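Local coordinates for protein C2 toxin component I (Clostridium botulinum, PDB 2J3X) that probably transfers ADP-ribose from NAD onto actin in target cells, as the enzymatic half of the binary C2 toxin, at residues 171-175 / 186-191; 304-308 / 332-336. The protein carries 2 engineered substitutions. All coordinates share one frame; numbering follows the deposited sequence.

Contact 1: 171-175 / 186-191; sequences TFDYG and LLNQGF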
ATOM      1  N   THR A 171      22.690  -6.436   2.520  1.00 20.12           N
ATOM      2  CA  THR A 171      22.727  -5.023   2.928  1.00 20.75           C
ATOM      3  C   THR A 171      21.377  -4.504   3.443  1.00 20.76           C
ATOM      4  O   THR A 171      21.337  -3.419   4.032  1.00 20.43           O
ATOM      5  CB  THR A 171      23.291  -4.013   1.863  1.00 20.97           C
ATOM      6  OG1 THR A 171      22.290  -3.735   0.899  1.00 21.06           O
ATOM      7  CG2 THR A 171      24.566  -4.522   1.156  1.00 21.61           C
ATOM      8  N   PHE A 172      20.280  -5.241   3.217  1.00 18.91           N
ATOM      9  CA  PHE A 172      18.980  -4.762   3.734  1.00 17.89           C
ATOM     10  C   PHE A 172      18.939  -4.772   5.252  1.00 17.07           C
ATOM     11  O   PHE A 172      19.524  -5.621   5.880  1.00 15.43           O
ATOM     12  CB  PHE A 172      17.860  -5.643   3.218  1.00 18.81           C
ATOM     13  CG  PHE A 172      17.325  -5.249   1.899  1.00 20.02           C
ATOM     14  CD1 PHE A 172      18.172  -4.776   0.889  1.00 23.96           C
ATOM     15  CD2 PHE A 172      15.978  -5.441   1.624  1.00 21.58           C
ATOM     16  CE1 PHE A 172      17.663  -4.475  -0.380  1.00 24.67           C
ATOM     17  CE2 PHE A 172      15.478  -5.154   0.350  1.00 20.54           C
ATOM     18  CZ  PHE A 172      16.320  -4.664  -0.625  1.00 22.62           C
ATOM     19  N   ASP A 173      18.249  -3.792   5.857  1.00 14.94           N
ATOM     20  CA  ASP A 173      18.134  -3.694   7.308  1.00 14.21           C
ATOM     21  C   ASP A 173      17.311  -4.846   7.793  1.00 13.81           C
ATOM     22  O   ASP A 173      16.375  -5.299   7.102  1.00 14.41           O
ATOM     23  CB  ASP A 173      17.369  -2.418   7.710  1.00 15.13           C
ATOM     24  CG  ASP A 173      18.050  -1.146   7.242  1.00 18.35           C
ATOM     25  OD1 ASP A 173      19.280  -1.111   7.063  1.00 17.98           O
ATOM     26  OD2 ASP A 173      17.331  -0.156   7.009  1.00 22.97           O
ATOM     27  N   TYR A 174      17.628  -5.331   8.988  1.00 13.82           N
ATOM     28  CA  TYR A 174      16.901  -6.446   9.575  1.00 13.55           C
ATOM     29  C   TYR A 174      17.071  -6.570  11.053  1.00 13.54           C
ATOM     30  O   TYR A 174      18.089  -6.146  11.616  1.00 15.34           O
ATOM     31  CB  TYR A 174      17.254  -7.800   8.928  1.00 14.28           C
ATOM     32  CG  TYR A 174      18.573  -8.375   9.439  1.00 14.45           C
ATOM     33  CD1 TYR A 174      19.776  -7.790   9.062  1.00 15.06           C
ATOM     34  CD2 TYR A 174      18.601  -9.527  10.258  1.00 16.50           C
ATOM     35  CE1 TYR A 174      21.024  -8.304   9.523  1.00 15.95           C
ATOM     36  CE2 TYR A 174      19.831 -10.073  10.725  1.00 15.59           C
ATOM     37  CZ  TYR A 174      21.022  -9.442  10.351  1.00 15.82           C
ATOM     38  OH  TYR A 174      22.230  -9.963  10.758  1.00 16.97           O
ATOM     39  N   GLY A 175      16.072  -7.198  11.661  1.00 13.53           N
ATOM     40  CA  GLY A 175      16.086  -7.630  13.018  1.00 13.78           C
ATOM     41  C   GLY A 175      15.777  -9.097  13.006  1.00 14.94           C
ATOM     42  O   GLY A 175      15.457  -9.667  11.942  1.00 14.75           O
ATOM     43  N   LEU A 186      12.861  -9.524  10.782  1.00 13.84           N
ATOM     44  CA  LEU A 186      11.912  -8.429  10.737  1.00 13.00           C
ATOM     45  C   LEU A 186      12.533  -7.428   9.780  1.00 12.58           C
ATOM     46  O   LEU A 186      13.708  -7.066   9.942  1.00 12.69           O
ATOM     47  CB  LEU A 186      11.778  -7.815  12.149  1.00 14.46           C
ATOM     48  CG  LEU A 186      10.653  -6.757  12.180  1.00 15.33           C
ATOM     49  CD1 LEU A 186       9.299  -7.390  11.916  1.00 17.05           C
ATOM     50  CD2 LEU A 186      10.679  -6.064  13.530  1.00 18.56           C
ATOM     51  N   LEU A 187      11.772  -6.959   8.792  1.00 10.55           N
ATOM     52  CA  LEU A 187      12.314  -5.982   7.838  1.00 11.77           C
ATOM     53  C   LEU A 187      11.449  -4.706   7.880  1.00 11.66           C
ATOM     54  O   LEU A 187      10.362  -4.728   8.464  1.00 10.54           O
ATOM     55  CB  LEU A 187      12.360  -6.539   6.400  1.00 12.86           C
ATOM     56  CG  LEU A 187      12.866  -7.967   6.237  1.00 15.68           C
ATOM     57  CD1 LEU A 187      12.682  -8.331   4.755  1.00 18.33           C
ATOM     58  CD2 LEU A 187      14.331  -8.056   6.614  1.00 15.56           C
ATOM     59  N   ASN A 188      11.963  -3.624   7.293  1.00 11.96           N
ATOM     60  CA  ASN A 188      11.332  -2.310   7.321  1.00 12.00           C
ATOM     61  C   ASN A 188       9.904  -2.359   6.777  1.00 12.47           C
ATOM     62  O   ASN A 188       9.511  -3.252   5.981  1.00 12.87           O
ATOM     63  CB  ASN A 188      12.146  -1.367   6.418  1.00 11.73           C
ATOM     64  CG  ASN A 188      13.439  -0.927   7.068  1.00 16.87           C
ATOM     65  OD1 ASN A 188      13.543  -0.958   8.290  1.00 23.97           O
ATOM     66  ND2 ASN A 188      14.360  -0.407   6.277  1.00 21.04           N
ATOM     67  N   GLN A 189       9.139  -1.339   7.150  1.00 11.63           N
ATOM     68  CA  GLN A 189       7.820  -1.144   6.605  1.00 11.15           C
ATOM     69  C   GLN A 189       7.918  -0.825   5.104  1.00 12.09           C
ATOM     70  O   GLN A 189       8.923  -0.262   4.616  1.00 11.13           O
ATOM     71  CB  GLN A 189       7.235   0.129   7.234  1.00 10.96           C
ATOM     72  CG  GLN A 189       6.955   0.030   8.738  1.00 10.41           C
ATOM     73  CD  GLN A 189       6.027   1.158   9.177  1.00 11.84           C
ATOM     74  OE1 GLN A 189       6.386   1.916  10.059  1.00 12.27           O
ATOM     75  NE2 GLN A 189       4.816   1.269   8.556  1.00 10.39           N
ATOM     76  N   GLY A 190       6.842  -1.150   4.376  1.00 12.27           N
ATOM     77  CA  GLY A 190       6.663  -0.603   3.041  1.00 11.16           C
ATOM     78  C   GLY A 190       7.301  -1.355   1.875  1.00 11.36           C
ATOM     79  O   GLY A 190       7.434  -0.804   0.780  1.00 12.36           O
ATOM     80  N   PHE A 191       7.695  -2.607   2.096  1.00 11.59           N
ATOM     81  CA  PHE A 191       8.120  -3.417   0.967  1.00 10.10           C
ATOM     82  C   PHE A 191       6.907  -3.976   0.288  1.00 10.91           C
ATOM     83  O   PHE A 191       5.875  -4.200   0.945  1.00 11.39           O
ATOM     84  CB  PHE A 191       8.978  -4.614   1.423  1.00 12.39           C
ATOM     85  CG  PHE A 191      10.400  -4.239   1.760  1.00 12.59           C
ATOM     86  CD1 PHE A 191      11.250  -3.805   0.759  1.00 14.25           C
ATOM     87  CD2 PHE A 191      10.868  -4.327   3.075  1.00 11.55           C
ATOM     88  CE1 PHE A 191      12.567  -3.423   1.048  1.00 17.29           C
ATOM     89  CE2 PHE A 191      12.200  -3.942   3.393  1.00 13.16           C
ATOM     90  CZ  PHE A 191      13.031  -3.512   2.355  1.00 15.67           C
TER
HETATM   91  O   HOH W   1      14.516  -3.829   5.819  1.00 14.66           O
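Phe-172 and Phe-191 set their rings nearly parallel, planes 10° apart, but slid so far that they barely overlap: the centroids lie 5.4 Å apart, and CE2 of Phe-172 comes within 3.5 Å of CE1 of Phe-191. At the edge of the Phe-191 ring, in its plane, sits a water that donates to Asp-173 O at 2.7 Å and accepts from Asn-188 N, tying the two backbones where they have already parted. Beside the water a second pair of flat groups meets, the carboxylate of Asp-173 and the amide of Asn-188. Asn-188 gives its ND2 to Asp-173 OD2 at 3.1 Å, on the anti side and somewhat out of the plane of a carboxylate turned 72° from the amide; the bond is bent, 149° at the hydrogen. Next along the chain, CD2 of Leu-187 fills in against Tyr-174 CB, 3.7 Å away. Gly-175 and Leu-186 form an antiparallel hydrogen-bonded pair, N to O both ways, the start of the ladder between strands 175-178 and 183-187. The Tyr-174 ring turns from the partner segment to bond Glu-25 through its OH. Strand 175-178 is one of the two edge strands of the sheet; Leu-187 and Phe-191 touch Ile-147 of strand 147-150, both phenylalanines reach Leu-215 of strand 206-216, and helix 77-90 packs on Asp-173, Leu-186 and Asn-188.

Contact 2: 304-308 / 332-336; sequences IPFDL and FIDKW
Phe-306 meets two aromatic side chains of helix 326-336, each in a T-shaped (edge-to-face) pair, but with different parts of its ring. To Phe-332 it offers a face: the CE1-CZ edge of Phe-332 points at it, with CZ 3.8 Å from Phe-306 CE1 and the planes at 76°. To Trp-336 it offers an edge: Phe-306 CD1 stands over the centre of the indole, 3.7 Å from Trp-336 CE2, the planes almost perpendicular at 87°. The other face of the Phe-306 ring has Pro-305 CB of its own segment above its rim. The two helix residues are one turn apart, and their first torsions bring them together on the same partner: Phe-332 carries CG anti to its backbone N (chi1 -179°), whereas in Trp-336 CG lies beside the N, which lets Trp-336 CD1 rest over the rim of one Phe-332 face. Leu-308 CD1 comes in obliquely to Phe-332 CD1, at 4.1 Å.

Polar atoms gather at the rim of this cluster. One water, in the plane of the indole, accepts from Trp-336 NE1 at 2.9 Å and from Lys-335 NZ, and donates to Phe-306 O. The fully extended Lys-335 chain carries its amine to this water. A second water may link Lys-335 NZ to Asp-307 OD2, but Asp-307 has two conformers, so that link is uncertain.

Phe-363 joins both phenylalanine rings, while Ile-403, Val-419 and Ile-421 of the sheet strands lie against the cluster. This is an aromatic cluster that fastens the 3-10 turn at 304-306 and the end of helix 326-336 to the sheet of the second ADP-ribosyltransferase-family region.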
ATOM      1  N   ILE A 304     -20.043   8.004  -2.166  1.00 12.18           N
ATOM      2  CA  ILE A 304     -20.822   8.265  -3.376  1.00 13.96           C
ATOM      3  C   ILE A 304     -20.317   7.503  -4.636  1.00 14.58           C
ATOM      4  O   ILE A 304     -21.114   6.884  -5.351  1.00 13.81           O
ATOM      5  CB  ILE A 304     -20.977   9.789  -3.662  1.00 15.67           C
ATOM      6  CG1 ILE A 304     -21.686  10.475  -2.490  1.00 18.13           C
ATOM      7  CG2 ILE A 304     -21.713   9.995  -5.020  1.00 17.61           C
ATOM      8  CD1 ILE A 304     -23.007   9.883  -2.215  1.00 19.23           C
ATOM      9  N   PRO A 305     -18.978   7.475  -4.871  1.00 14.65           N
ATOM     10  CA  PRO A 305     -18.468   6.710  -6.013  1.00 14.05           C
ATOM     11  C   PRO A 305     -18.805   5.227  -5.980  1.00 14.28           C
ATOM     12  O   PRO A 305     -18.739   4.568  -7.039  1.00 15.16           O
ATOM     13  CB  PRO A 305     -16.923   6.919  -5.924  1.00 14.39           C
ATOM     14  CG  PRO A 305     -16.784   8.274  -5.239  1.00 11.52           C
ATOM     15  CD  PRO A 305     -17.891   8.156  -4.141  1.00 14.08           C
ATOM     16  N   PHE A 306     -19.168   4.678  -4.808  1.00 11.75           N
ATOM     17  CA  PHE A 306     -19.454   3.238  -4.711  1.00 12.49           C
ATOM     18  C   PHE A 306     -20.975   2.962  -4.669  1.00 13.50           C
ATOM     19  O   PHE A 306     -21.404   1.898  -4.279  1.00 13.40           O
ATOM     20  CB  PHE A 306     -18.814   2.742  -3.437  1.00 12.08           C
ATOM     21  CG  PHE A 306     -17.335   3.017  -3.410  1.00 13.58           C
ATOM     22  CD1 PHE A 306     -16.484   2.259  -4.221  1.00 11.82           C
ATOM     23  CD2 PHE A 306     -16.836   4.133  -2.731  1.00 12.46           C
ATOM     24  CE1 PHE A 306     -15.108   2.562  -4.252  1.00 12.46           C
ATOM     25  CE2 PHE A 306     -15.457   4.437  -2.752  1.00 13.60           C
ATOM     26  CZ  PHE A 306     -14.619   3.668  -3.524  1.00 14.55           C
ATOM     27  N   ASP A 307     -21.758   3.997  -4.936  1.00 15.36           N
ATOM     28  CA  ASP A 307     -23.224   3.888  -4.783  0.50 16.34           C
ATOM     29  C   ASP A 307     -23.599   3.617  -3.344  1.00 15.85           C
ATOM     30  O   ASP A 307     -24.529   2.804  -3.046  1.00 16.50           O
ATOM     31  CB  ASP A 307     -23.780   2.784  -5.692  0.50 17.40           C
ATOM     32  CG  ASP A 307     -23.724   3.153  -7.158  0.50 21.75           C
ATOM     33  OD1 ASP A 307     -23.341   4.292  -7.492  0.50 25.72           O
ATOM     34  OD2 ASP A 307     -24.096   2.304  -8.012  0.50 30.40           O
ATOM     35  N   LEU A 308     -22.866   4.236  -2.430  1.00 14.74           N
ATOM     36  CA  LEU A 308     -23.177   4.125  -1.023  1.00 13.83           C
ATOM     37  C   LEU A 308     -23.567   5.509  -0.496  1.00 13.80           C
ATOM     38  O   LEU A 308     -23.238   6.507  -1.116  1.00 13.66           O
ATOM     39  CB  LEU A 308     -21.986   3.559  -0.207  1.00 13.77           C
ATOM     40  CG  LEU A 308     -21.622   2.091  -0.539  1.00 14.10           C
ATOM     41  CD1 LEU A 308     -20.281   1.730   0.080  1.00 13.33           C
ATOM     42  CD2 LEU A 308     -22.660   1.109  -0.012  1.00 13.30           C
ATOM     43  N   PHE A 332     -17.714  -5.184   1.433  1.00 10.43           N
ATOM     44  CA  PHE A 332     -17.155  -4.172   0.539  1.00 10.00           C
ATOM     45  C   PHE A 332     -15.926  -4.707  -0.222  1.00 11.56           C
ATOM     46  O   PHE A 332     -15.803  -4.474  -1.418  1.00 11.05           O
ATOM     47  CB  PHE A 332     -16.769  -2.892   1.333  1.00 12.15           C
ATOM     48  CG  PHE A 332     -16.220  -1.805   0.460  1.00 10.48           C
ATOM     49  CD1 PHE A 332     -17.105  -0.920  -0.191  1.00 10.01           C
ATOM     50  CD2 PHE A 332     -14.824  -1.637   0.301  1.00 10.92           C
ATOM     51  CE1 PHE A 332     -16.629   0.090  -1.018  1.00 11.47           C
ATOM     52  CE2 PHE A 332     -14.321  -0.598  -0.537  1.00 11.69           C
ATOM     53  CZ  PHE A 332     -15.213   0.237  -1.233  1.00 11.30           C
ATOM     54  N   ILE A 333     -15.040  -5.392   0.499  1.00 10.44           N
ATOM     55  CA  ILE A 333     -13.814  -5.934  -0.114  1.00 11.63           C
ATOM     56  C   ILE A 333     -14.200  -6.967  -1.163  1.00 11.80           C
ATOM     57  O   ILE A 333     -13.669  -6.940  -2.301  1.00 12.45           O
ATOM     58  CB  ILE A 333     -12.897  -6.521   0.957  1.00 10.51           C
ATOM     59  CG1 ILE A 333     -12.357  -5.377   1.830  1.00 14.12           C
ATOM     60  CG2 ILE A 333     -11.735  -7.375   0.315  1.00 13.82           C
ATOM     61  CD1 ILE A 333     -11.828  -5.801   3.233  1.00 14.93           C
ATOM     62  N   ASP A 334     -15.163  -7.831  -0.826  1.00 12.52           N
ATOM     63  CA  ASP A 334     -15.538  -8.912  -1.767  1.00 13.65           C
ATOM     64  C   ASP A 334     -16.185  -8.361  -3.035  1.00 13.99           C
ATOM     65  O   ASP A 334     -15.933  -8.834  -4.171  1.00 15.05           O
ATOM     66  CB  ASP A 334     -16.447  -9.927  -1.085  1.00 15.15           C
ATOM     67  CG  ASP A 334     -15.682 -10.822  -0.115  1.00 19.40           C
ATOM     68  OD1 ASP A 334     -14.453 -10.639   0.075  1.00 24.52           O
ATOM     69  OD2 ASP A 334     -16.330 -11.692   0.465  1.00 28.48           O
ATOM     70  N   LYS A 335     -17.024  -7.345  -2.855  1.00 12.21           N
ATOM     71  CA  LYS A 335     -17.682  -6.739  -4.004  1.00 12.34           C
ATOM     72  C   LYS A 335     -16.727  -5.958  -4.897  1.00 11.78           C
ATOM     73  O   LYS A 335     -16.782  -6.043  -6.143  1.00 12.32           O
ATOM     74  CB  LYS A 335     -18.822  -5.818  -3.546  1.00 11.64           C
ATOM     75  CG  LYS A 335     -19.457  -5.088  -4.711  1.00 10.88           C
ATOM     76  CD  LYS A 335     -20.642  -4.304  -4.268  1.00 12.66           C
ATOM     77  CE  LYS A 335     -21.128  -3.502  -5.459  1.00 14.20           C
ATOM     78  NZ  LYS A 335     -22.335  -2.638  -5.102  1.00 24.37           N
ATOM     79  N   TRP A 336     -15.849  -5.175  -4.285  1.00 10.61           N
ATOM     80  CA  TRP A 336     -15.139  -4.131  -5.070  1.00 10.77           C
ATOM     81  C   TRP A 336     -13.776  -4.545  -5.548  1.00 10.55           C
ATOM     82  O   TRP A 336     -13.219  -3.917  -6.447  1.00 10.64           O
ATOM     83  CB  TRP A 336     -15.063  -2.798  -4.289  1.00 10.26           C
ATOM     84  CG  TRP A 336     -16.442  -2.116  -4.303  1.00 11.26           C
ATOM     85  CD1 TRP A 336     -17.445  -2.234  -3.372  1.00 10.21           C
ATOM     86  CD2 TRP A 336     -16.957  -1.311  -5.351  1.00 10.91           C
ATOM     87  NE1 TRP A 336     -18.571  -1.534  -3.799  1.00 12.60           N
ATOM     88  CE2 TRP A 336     -18.280  -0.932  -4.988  1.00 12.54           C
ATOM     89  CE3 TRP A 336     -16.414  -0.824  -6.547  1.00 12.54           C
ATOM     90  CZ2 TRP A 336     -19.059  -0.137  -5.801  1.00 13.22           C
ATOM     91  CZ3 TRP A 336     -17.190  -0.014  -7.352  1.00 14.98           C
ATOM     92  CH2 TRP A 336     -18.518   0.293  -6.984  1.00 12.72           C
TER
HETATM   93  O   HOH W   2     -21.262  -0.858  -3.044  1.00 20.18           O
HETATM   94  O   HOH W   3     -23.390  -0.559  -7.034  1.00 45.04           O

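In the fold
Contact 1 and contact 2 belong to different ADP-ribosyltransferase-family regions of the same chain, 171-175/186-191 to the first and 304-308/332-336 to the second. They follow one another in sequence and sit on opposite sides of the chain's centre, with their own centres 34 Å apart and nearest atoms about 18 Å apart, so neither touches the other. Each ties a loop to a neighbouring element: contact 1 to the edge of the eight-stranded sheet, contact 2 to a helix covering the five-stranded one. Sulfate ions, probably from the crystallisation liquor, lie about 4 Å from the Tyr-174 side chain and about 6 Å from that of Trp-336.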